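Local coordinates for protein putative transcriptional regulator (Bacillus cytotoxicus NVH 391-98, PDB 3K4H) that probably regulates transcription as a LacI-type protein, its effector-binding core holding a glucose-built glycan in the cleft between two lobes, at residues L75-R83 and S141-R149; N92-K100 and L250-K261. All coordinates share one frame; numbering follows the deposited sequence.

Contact 1: residues L75-R83 and S141-R149. With GLC (alpha-D-glucopyranose), chain C; GLC (alpha-D-glucopyranose), chain B.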
loop_
_atom_site.group_PDB
_atom_site.type_symbol
_atom_site.label_atom_id
_atom_site.label_comp_id
_atom_site.label_asym_id
_atom_site.label_seq_id
_atom_site.Cartn_x
_atom_site.Cartn_y
_atom_site.Cartn_z
ATOM N N LEU A 75 1.737 18.852 1.201
ATOM C CA LEU A 75 3.188 18.761 0.998
ATOM C C LEU A 75 3.442 17.883 -0.219
ATOM O O LEU A 75 3.008 16.717 -0.252
ATOM C CB LEU A 75 3.851 18.163 2.231
ATOM C CG LEU A 75 4.171 19.102 3.387
ATOM C CD1 LEU A 75 4.433 18.332 4.632
ATOM C CD2 LEU A 75 5.423 19.882 3.049
ATOM N N LEU A 76 4.107 18.433 -1.230
ATOM C CA LEU A 76 4.295 17.704 -2.494
ATOM C C LEU A 76 5.468 16.747 -2.450
ATOM O O LEU A 76 5.924 16.241 -3.480
ATOM C CB LEU A 76 4.457 18.656 -3.666
ATOM C CG LEU A 76 3.181 19.276 -4.206
ATOM C CD1 LEU A 76 2.083 18.326 -3.908
ATOM C CD2 LEU A 76 2.877 20.607 -3.547
ATOM N N TYR A 77 5.957 16.505 -1.250
ATOM C CA TYR A 77 7.141 15.713 -1.078
ATOM C C TYR A 77 7.135 15.100 0.332
ATOM O O TYR A 77 6.303 15.489 1.167
ATOM C CB TYR A 77 8.369 16.586 -1.270
ATOM C CG TYR A 77 8.599 17.508 -0.116
ATOM C CD1 TYR A 77 7.873 18.684 0.009
ATOM C CD2 TYR A 77 9.529 17.193 0.863
ATOM C CE1 TYR A 77 8.079 19.537 1.074
ATOM C CE2 TYR A 77 9.747 18.035 1.939
ATOM C CZ TYR A 77 9.018 19.209 2.039
ATOM O OH TYR A 77 9.217 20.047 3.102
ATOM N N SER A 78 8.048 14.149 0.570
ATOM C CA SER A 78 8.201 13.534 1.865
ATOM C C SER A 78 9.642 13.271 2.220
ATOM O O SER A 78 10.272 12.327 1.737
ATOM C CB SER A 78 7.413 12.252 1.964
ATOM O OG SER A 78 7.745 11.608 3.173
ATOM N N ARG A 79 10.134 14.123 3.110
ATOM C CA ARG A 79 11.502 14.108 3.541
ATOM C C ARG A 79 11.532 13.716 4.989
ATOM O O ARG A 79 10.631 14.046 5.742
ATOM C CB ARG A 79 12.101 15.502 3.400
ATOM C CG ARG A 79 13.610 15.499 3.490
ATOM C CD ARG A 79 14.170 16.882 3.495
ATOM N NE ARG A 79 13.989 17.548 2.207
ATOM C CZ ARG A 79 13.273 18.658 2.023
ATOM N NH1 ARG A 79 12.656 19.263 3.047
ATOM N NH2 ARG A 79 13.184 19.166 0.798
ATOM N N GLU A 80 12.596 13.009 5.353
ATOM C CA GLU A 80 12.924 12.627 6.721
ATOM C C GLU A 80 13.334 13.863 7.557
ATOM O O GLU A 80 14.164 14.671 7.106
ATOM C CB GLU A 80 14.080 11.627 6.646
ATOM C CG GLU A 80 14.219 10.691 7.840
ATOM C CD GLU A 80 15.594 10.029 7.904
ATOM O OE1 GLU A 80 16.280 9.990 6.853
ATOM O OE2 GLU A 80 15.988 9.562 9.007
ATOM N N ASN A 81 12.767 13.998 8.767
ATOM C CA ASN A 81 13.030 15.161 9.653
ATOM C C ASN A 81 12.630 16.469 8.990
ATOM O O ASN A 81 13.355 17.478 9.037
ATOM C CB ASN A 81 14.517 15.283 10.050
ATOM C CG ASN A 81 14.985 14.174 10.962
ATOM O OD1 ASN A 81 14.178 13.449 11.562
ATOM N ND2 ASN A 81 16.311 14.033 11.074
ATOM N N ASP A 82 11.498 16.462 8.328
ATOM C CA ASP A 82 11.049 17.691 7.773
ATOM C C ASP A 82 10.616 18.553 8.972
ATOM O O ASP A 82 9.689 18.183 9.723
ATOM C CB ASP A 82 9.903 17.422 6.809
ATOM C CG ASP A 82 9.705 18.529 5.815
ATOM O OD1 ASP A 82 8.819 18.345 4.962
ATOM O OD2 ASP A 82 10.434 19.549 5.848
ATOM N N ARG A 83 11.322 19.662 9.181
ATOM C CA ARG A 83 10.859 20.663 10.113
ATOM C C ARG A 83 9.424 21.049 9.743
ATOM O O ARG A 83 8.588 21.230 10.637
ATOM C CB ARG A 83 11.711 21.941 10.073
ATOM C CG ARG A 83 13.176 21.810 10.325
ATOM C CD ARG A 83 13.892 22.924 9.595
ATOM N NE ARG A 83 13.580 24.211 10.204
ATOM C CZ ARG A 83 13.876 25.415 9.712
ATOM N NH1 ARG A 83 14.507 25.565 8.558
ATOM N NH2 ARG A 83 13.525 26.489 10.395
ATOM N N SER A 141 18.988 10.818 -0.687
ATOM C CA SER A 141 18.805 9.697 0.262
ATOM C C SER A 141 17.650 9.994 1.202
ATOM O O SER A 141 16.895 9.095 1.560
ATOM C CB SER A 141 20.051 9.463 1.132
ATOM O OG SER A 141 21.210 9.232 0.360
ATOM N N ASP A 142 17.534 11.262 1.593
ATOM C CA ASP A 142 16.636 11.666 2.662
ATOM C C ASP A 142 15.160 11.709 2.258
ATOM O O ASP A 142 14.292 11.947 3.109
ATOM C CB ASP A 142 17.071 13.015 3.231
ATOM C CG ASP A 142 16.956 14.136 2.224
ATOM O OD1 ASP A 142 16.680 15.269 2.665
ATOM O OD2 ASP A 142 17.140 13.894 1.000
ATOM N N LEU A 143 14.892 11.493 0.970
ATOM C CA LEU A 143 13.522 11.411 0.469
ATOM C C LEU A 143 12.973 9.996 0.545
ATOM O O LEU A 143 13.682 9.021 0.285
ATOM C CB LEU A 143 13.417 11.934 -0.949
ATOM C CG LEU A 143 13.645 13.426 -1.141
ATOM C CD1 LEU A 143 13.046 13.801 -2.459
ATOM C CD2 LEU A 143 12.982 14.242 -0.057
ATOM N N LEU A 144 11.708 9.864 0.908
ATOM C CA LEU A 144 11.235 8.529 1.163
ATOM C C LEU A 144 10.899 7.738 -0.087
ATOM O O LEU A 144 11.045 6.514 -0.100
ATOM C CB LEU A 144 10.132 8.525 2.201
ATOM C CG LEU A 144 10.870 8.663 3.538
ATOM C CD1 LEU A 144 10.169 9.670 4.423
ATOM C CD2 LEU A 144 11.058 7.304 4.234
ATOM N N VAL A 145 10.477 8.427 -1.139
ATOM C CA VAL A 145 10.280 7.753 -2.409
ATOM C C VAL A 145 11.583 7.063 -2.882
ATOM O O VAL A 145 11.541 5.948 -3.411
ATOM C CB VAL A 145 9.691 8.685 -3.476
ATOM C CG1 VAL A 145 10.629 9.873 -3.775
ATOM C CG2 VAL A 145 9.395 7.897 -4.738
ATOM N N THR A 146 12.725 7.708 -2.652
ATOM C CA THR A 146 14.012 7.100 -2.960
ATOM C C THR A 146 14.341 5.902 -2.061
ATOM O O THR A 146 14.755 4.866 -2.555
ATOM C CB THR A 146 15.163 8.120 -2.929
ATOM O OG1 THR A 146 14.814 9.250 -3.739
ATOM C CG2 THR A 146 16.447 7.500 -3.478
ATOM N N ARG A 147 14.159 6.021 -0.754
ATOM C CA ARG A 147 14.453 4.901 0.125
ATOM C C ARG A 147 13.610 3.702 -0.245
ATOM O O ARG A 147 14.106 2.581 -0.242
ATOM C CB ARG A 147 14.190 5.255 1.588
ATOM C CG ARG A 147 15.390 5.538 2.423
ATOM C CD ARG A 147 15.000 5.314 3.874
ATOM N NE ARG A 147 15.977 5.887 4.801
ATOM C CZ ARG A 147 16.089 7.188 5.094
ATOM N NH1 ARG A 147 15.296 8.102 4.536
ATOM N NH2 ARG A 147 17.022 7.575 5.958
ATOM N N ASP A 148 12.334 3.936 -0.530
ATOM C CA ASP A 148 11.406 2.857 -0.827
ATOM C C ASP A 148 11.769 2.156 -2.121
ATOM O O ASP A 148 11.803 0.915 -2.172
ATOM C CB ASP A 148 9.978 3.382 -0.967
ATOM C CG ASP A 148 9.295 3.616 0.359
ATOM O OD1 ASP A 148 8.300 4.367 0.362
ATOM O OD2 ASP A 148 9.730 3.053 1.391
ATOM N N ARG A 149 12.007 2.963 -3.169
ATOM C CA ARG A 149 12.391 2.455 -4.484
ATOM C C ARG A 149 13.702 1.681 -4.398
ATOM O O ARG A 149 13.781 0.548 -4.893
ATOM C CB ARG A 149 12.406 3.559 -5.527
ATOM C CG ARG A 149 11.009 3.825 -6.013
ATOM C CD ARG A 149 10.902 4.934 -7.004
ATOM N NE ARG A 149 9.504 5.335 -7.112
ATOM C CZ ARG A 149 9.066 6.479 -7.628
ATOM N NH1 ARG A 149 9.906 7.366 -8.108
ATOM N NH2 ARG A 149 7.769 6.742 -7.655
HETATM C C1 GLC C . 6.359 12.472 -5.393
HETATM C C2 GLC C . 6.382 12.814 -3.917
HETATM C C3 GLC C . 6.805 11.553 -3.184
HETATM C C4 GLC C . 5.827 10.400 -3.480
HETATM C C5 GLC C . 5.664 10.210 -4.970
HETATM C C6 GLC C . 4.574 9.195 -5.214
HETATM O O2 GLC C . 7.325 13.840 -3.707
HETATM O O3 GLC C . 6.943 11.896 -1.823
HETATM O O4 GLC C . 6.347 9.169 -3.089
HETATM O O5 GLC C . 5.401 11.446 -5.624
HETATM O O6 GLC C . 5.218 8.048 -5.703
HETATM C C1 GLC B . 10.272 13.384 -8.785
HETATM C C2 GLC B . 9.826 14.372 -7.719
HETATM C C3 GLC B . 9.436 13.626 -6.463
HETATM C C4 GLC B . 8.283 12.721 -6.858
HETATM C C5 GLC B . 8.805 11.648 -7.815
HETATM C C6 GLC B . 7.646 10.763 -8.310
HETATM O O1 GLC B . 11.565 12.934 -8.475
HETATM O O2 GLC B . 10.888 15.245 -7.421
HETATM O O3 GLC B . 9.098 14.546 -5.443
HETATM O O4 GLC B . 7.689 12.104 -5.737
HETATM O O5 GLC B . 9.442 12.240 -8.933
HETATM O O6 GLC B . 8.059 9.453 -8.627
#
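Glu80 and Arg147 form the main charged pair between 75-83 and 141-149. Glu80 keeps CG anti to its N (chi1 -156°) and stays extended, carrying the carboxylate to Arg147, where Glu80 OE1 takes Arg147 NH2 at 2.7 Å, with a weak second bond from NH1. The carboxylate and guanidinium planes stand 79° apart, and NH2 comes from above the carboxylate plane. Arg79 and Asp142 run side by side, NE to OD1 3.6 Å, and Arg79 also pairs with Asp82, making a salt-bridge network. Tyr77 CE2 lies against one face of the Arg79 guanidinium, off toward its rim.

Two backbone bonds flank a single bridge between Arg79 and Leu143: Leu144 N to Ser78 O and Glu80 N to Asp142 O, both 3.0 Å. Leu143 CD2 is 3.8 Å from Arg79 CB, and Leu144 CD1 lies beside Ser78 OG, whose probable hydrogen-bond partner is Lys100 O. Leu76 O accepts O2 of the chain C glucose at 2.8 Å, while both terminal nitrogens of Arg149 grip O6 of the chain B glucose, with Val145 CG2 over the centre of one face of the Arg149 guanidinium. The contact joins the loop between strand 72-75 and helix 83-90 to the start of helix 144-159.

Contact 2: residues N92-K100 and L250-K261. With GLC (alpha-D-glucopyranose), chain C.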
loop_
_atom_site.group_PDB
_atom_site.type_symbol
_atom_site.label_atom_id
_atom_site.label_comp_id
_atom_site.label_asym_id
_atom_site.label_seq_id
_atom_site.Cartn_x
_atom_site.Cartn_y
_atom_site.Cartn_z
ATOM N N ASN A 92 -1.018 22.046 15.214
ATOM C CA ASN A 92 -2.241 21.343 14.861
ATOM C C ASN A 92 -2.893 21.853 13.565
ATOM O O ASN A 92 -4.107 21.967 13.491
ATOM C CB ASN A 92 -3.235 21.431 16.015
ATOM C CG ASN A 92 -3.950 20.127 16.263
ATOM O OD1 ASN A 92 -3.784 19.531 17.321
ATOM N ND2 ASN A 92 -4.735 19.667 15.294
ATOM N N PHE A 93 -2.087 22.154 12.546
ATOM C CA PHE A 93 -2.591 22.687 11.278
ATOM C C PHE A 93 -2.948 21.555 10.330
ATOM O O PHE A 93 -2.186 20.588 10.246
ATOM C CB PHE A 93 -1.548 23.599 10.627
ATOM C CG PHE A 93 -2.107 24.443 9.535
ATOM C CD1 PHE A 93 -2.012 24.032 8.202
ATOM C CD2 PHE A 93 -2.772 25.629 9.834
ATOM C CE1 PHE A 93 -2.563 24.802 7.179
ATOM C CE2 PHE A 93 -3.326 26.404 8.838
ATOM C CZ PHE A 93 -3.226 25.998 7.500
ATOM N N PRO A 94 -4.090 21.656 9.604
ATOM C CA PRO A 94 -4.455 20.534 8.729
ATOM C C PRO A 94 -3.547 20.416 7.515
ATOM O O PRO A 94 -3.399 21.372 6.764
ATOM C CB PRO A 94 -5.896 20.856 8.281
ATOM C CG PRO A 94 -6.264 22.113 8.896
ATOM C CD PRO A 94 -5.034 22.774 9.471
ATOM N N PHE A 95 -2.937 19.251 7.324
ATOM C CA PHE A 95 -2.099 19.021 6.159
ATOM C C PHE A 95 -2.130 17.580 5.667
ATOM O O PHE A 95 -2.549 16.667 6.375
ATOM C CB PHE A 95 -0.666 19.419 6.451
ATOM C CG PHE A 95 0.075 18.413 7.278
ATOM C CD1 PHE A 95 0.043 18.481 8.674
ATOM C CD2 PHE A 95 0.806 17.394 6.664
ATOM C CE1 PHE A 95 0.716 17.551 9.437
ATOM C CE2 PHE A 95 1.485 16.465 7.422
ATOM C CZ PHE A 95 1.437 16.538 8.819
ATOM N N VAL A 96 -1.625 17.385 4.448
ATOM C CA VAL A 96 -1.635 16.074 3.795
ATOM C C VAL A 96 -0.315 15.848 3.064
ATOM O O VAL A 96 0.228 16.792 2.473
ATOM C CB VAL A 96 -2.801 16.004 2.780
ATOM C CG1 VAL A 96 -2.486 15.026 1.668
ATOM C CG2 VAL A 96 -4.096 15.630 3.469
ATOM N N LEU A 97 0.193 14.619 3.095
ATOM C CA LEU A 97 1.413 14.268 2.342
ATOM C C LEU A 97 1.161 13.661 0.961
ATOM O O LEU A 97 0.177 12.926 0.767
ATOM C CB LEU A 97 2.284 13.283 3.122
ATOM C CG LEU A 97 3.375 13.717 4.092
ATOM C CD1 LEU A 97 4.301 12.567 4.375
ATOM C CD2 LEU A 97 4.179 14.787 3.461
ATOM N N ILE A 98 2.056 13.948 0.010
ATOM C CA ILE A 98 2.165 13.123 -1.210
ATOM C C ILE A 98 3.469 12.345 -1.061
ATOM O O ILE A 98 4.537 12.863 -1.347
ATOM C CB ILE A 98 2.145 13.961 -2.545
ATOM C CG1 ILE A 98 0.910 14.889 -2.631
ATOM C CG2 ILE A 98 2.269 13.035 -3.782
ATOM C CD1 ILE A 98 0.426 15.181 -4.072
ATOM N N GLY A 99 3.383 11.124 -0.564
ATOM C CA GLY A 99 4.561 10.329 -0.165
ATOM C C GLY A 99 4.391 9.733 1.228
ATOM O O GLY A 99 3.667 10.277 2.062
ATOM N N LYS A 100 5.043 8.601 1.481
ATOM C CA LYS A 100 5.069 7.982 2.797
ATOM C C LYS A 100 5.788 8.871 3.814
ATOM O O LYS A 100 6.826 9.457 3.511
ATOM C CB LYS A 100 5.813 6.679 2.694
ATOM C CG LYS A 100 5.306 5.588 3.571
ATOM C CD LYS A 100 5.970 4.269 3.201
ATOM C CE LYS A 100 7.414 4.238 3.642
ATOM N NZ LYS A 100 7.985 2.925 3.306
ATOM N N LEU A 250 -2.503 11.281 -8.043
ATOM C CA LEU A 250 -1.831 11.561 -6.788
ATOM C C LEU A 250 -2.266 12.936 -6.321
ATOM O O LEU A 250 -2.583 13.110 -5.163
ATOM C CB LEU A 250 -0.299 11.523 -6.929
ATOM C CG LEU A 250 0.468 10.207 -7.129
ATOM C CD1 LEU A 250 1.957 10.528 -7.278
ATOM C CD2 LEU A 250 0.254 9.183 -6.004
ATOM N N GLY A 251 -2.297 13.904 -7.235
ATOM C CA GLY A 251 -2.600 15.293 -6.905
ATOM C C GLY A 251 -4.050 15.469 -6.524
ATOM O O GLY A 251 -4.368 16.090 -5.509
ATOM N N TYR A 252 -4.922 14.874 -7.328
ATOM C CA TYR A 252 -6.345 15.066 -7.214
ATOM C C TYR A 252 -6.765 14.484 -5.887
ATOM O O TYR A 252 -7.405 15.145 -5.063
ATOM C CB TYR A 252 -7.001 14.304 -8.338
ATOM C CG TYR A 252 -8.486 14.486 -8.466
ATOM C CD1 TYR A 252 -9.007 15.410 -9.366
ATOM C CD2 TYR A 252 -9.379 13.715 -7.720
ATOM C CE1 TYR A 252 -10.383 15.577 -9.516
ATOM C CE2 TYR A 252 -10.756 13.892 -7.850
ATOM C CZ TYR A 252 -11.241 14.819 -8.760
ATOM O OH TYR A 252 -12.581 14.998 -8.943
ATOM N N GLU A 253 -6.366 13.236 -5.682
ATOM C CA GLU A 253 -6.641 12.547 -4.458
ATOM C C GLU A 253 -6.002 13.222 -3.224
ATOM O O GLU A 253 -6.626 13.272 -2.167
ATOM C CB GLU A 253 -6.275 11.065 -4.587
ATOM C CG GLU A 253 -7.362 10.158 -3.979
ATOM C CD GLU A 253 -8.653 10.150 -4.780
ATOM O OE1 GLU A 253 -8.581 10.152 -6.024
ATOM O OE2 GLU A 253 -9.747 10.134 -4.176
ATOM N N ALA A 254 -4.801 13.782 -3.348
ATOM C CA ALA A 254 -4.248 14.509 -2.201
ATOM C C ALA A 254 -5.173 15.653 -1.778
ATOM O O ALA A 254 -5.552 15.724 -0.609
ATOM C CB ALA A 254 -2.895 14.996 -2.463
ATOM N N ALA A 255 -5.594 16.487 -2.738
ATOM C CA ALA A 255 -6.468 17.642 -2.470
ATOM C C ALA A 255 -7.820 17.236 -1.896
ATOM O O ALA A 255 -8.348 17.887 -0.989
ATOM C CB ALA A 255 -6.652 18.464 -3.717
ATOM N N LYS A 256 -8.381 16.155 -2.428
ATOM C CA LYS A 256 -9.658 15.636 -1.950
ATOM C C LYS A 256 -9.531 15.179 -0.501
ATOM O O LYS A 256 -10.438 15.364 0.292
ATOM C CB LYS A 256 -10.103 14.481 -2.835
ATOM C CG LYS A 256 -11.455 13.915 -2.542
ATOM C CD LYS A 256 -11.695 12.730 -3.403
ATOM C CE LYS A 256 -13.144 12.655 -3.685
ATOM N NZ LYS A 256 -13.394 11.455 -4.488
ATOM N N ALA A 257 -8.382 14.606 -0.158
ATOM C CA ALA A 257 -8.134 14.173 1.214
ATOM C C ALA A 257 -7.963 15.368 2.149
ATOM O O ALA A 257 -8.423 15.325 3.277
ATOM C CB ALA A 257 -6.919 13.241 1.288
ATOM N N LEU A 258 -7.313 16.426 1.673
ATOM C CA LEU A 258 -7.035 17.594 2.508
ATOM C C LEU A 258 -8.303 18.372 2.816
ATOM O O LEU A 258 -8.533 18.746 3.956
ATOM C CB LEU A 258 -6.002 18.507 1.857
ATOM C CG LEU A 258 -5.709 19.814 2.591
ATOM C CD1 LEU A 258 -5.211 19.571 4.030
ATOM C CD2 LEU A 258 -4.743 20.699 1.811
ATOM N N VAL A 259 -9.118 18.610 1.794
ATOM C CA VAL A 259 -10.340 19.382 1.953
ATOM C C VAL A 259 -11.267 18.644 2.904
ATOM O O VAL A 259 -11.922 19.247 3.752
ATOM C CB VAL A 259 -11.012 19.660 0.581
ATOM C CG1 VAL A 259 -12.425 20.168 0.725
ATOM C CG2 VAL A 259 -10.201 20.683 -0.183
ATOM N N ASP A 260 -11.296 17.326 2.789
ATOM C CA ASP A 260 -12.102 16.517 3.690
ATOM C C ASP A 260 -11.598 16.767 5.114
ATOM O O ASP A 260 -12.360 17.127 6.001
ATOM C CB ASP A 260 -12.017 15.046 3.295
ATOM C CG ASP A 260 -12.784 14.148 4.219
ATOM O OD1 ASP A 260 -14.011 14.342 4.421
ATOM O OD2 ASP A 260 -12.147 13.223 4.749
ATOM N N LYS A 261 -10.293 16.637 5.298
ATOM C CA LYS A 261 -9.650 16.896 6.581
ATOM C C LYS A 261 -9.964 18.291 7.097
ATOM O O LYS A 261 -10.184 18.466 8.291
ATOM C CB LYS A 261 -8.146 16.726 6.438
ATOM C CG LYS A 261 -7.380 16.737 7.743
ATOM C CD LYS A 261 -6.057 15.970 7.599
ATOM C CE LYS A 261 -5.290 16.008 8.893
ATOM N NZ LYS A 261 -4.689 14.690 9.170
HETATM C C1 GLC C . 6.359 12.472 -5.393
HETATM C C2 GLC C . 6.382 12.814 -3.917
HETATM C C3 GLC C . 6.805 11.553 -3.184
HETATM C C4 GLC C . 5.827 10.400 -3.480
HETATM C C5 GLC C . 5.664 10.210 -4.970
HETATM C C6 GLC C . 4.574 9.195 -5.214
HETATM O O2 GLC C . 7.325 13.840 -3.707
HETATM O O3 GLC C . 6.943 11.896 -1.823
HETATM O O4 GLC C . 6.347 9.169 -3.089
HETATM O O5 GLC C . 5.401 11.446 -5.624
HETATM O O6 GLC C . 5.218 8.048 -5.703
#
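A helix lies along a strand of the parallel sheet: Val96 and Ile98 of strand 95-98 face Ala254, Ala257 and Leu258 of helix 247-264. The segment axes approach to 7.8 Å and run 162° apart, nearly antiparallel. Val96 divides its methyls along the helix, CG2 resting 3.7 Å from Leu258 CA and CG1 turned to Ala254. Ile98, with CG1 anti to the carbonyl carbon (chi1 -54°), sends this long branch a turn nearer the helix N terminus, where CD1 meets Ala254 CB at 3.7 Å and the backbone of Leu250 and Gly251.

Such helix-on-sheet packing belongs to the alpha/beta lobes of the periplasmic binding protein-like fold, here reaching the ligand. Ile98 O accepts O3 of the chain C glucose at 2.6 Å, and Leu250 CD1 touches C6 of the same sugar at 3.6 Å. Gly99 CA, 3.3 Å from that O3 at positive phi (131°), leaves no room for a side chain between the preceding carbonyl and the sugar. At the other end Leu258 CD1 lies 3.8 Å from Phe95 CA, and the Lys261 chain passes Phe95 O before its NZ bonds to Thr109. Lys256 forms a salt bridge with Asp260 of the second subunit.

In the fold
From the N terminus the chain meets 75-83 first, at the end of strand 72-75, then 92-100 after helix 83-90. Contact 1 closes a loop of 57 intervening residues by bringing in 141-149; contact 2 closes one of 149 residues when 250-261 returns. Because the segments alternate, the two loops cross rather than nest. Contact 1 ties the six-stranded parallel sheet's lobe to helix 144-159 of the other lobe, whereas contact 2 packs a late helix back on that parallel sheet. With centres 16 Å apart they still touch: Asp148 OD2 and Lys100 NZ form a salt bridge of 2.6 Å, and both contacts reach the chain C glucose.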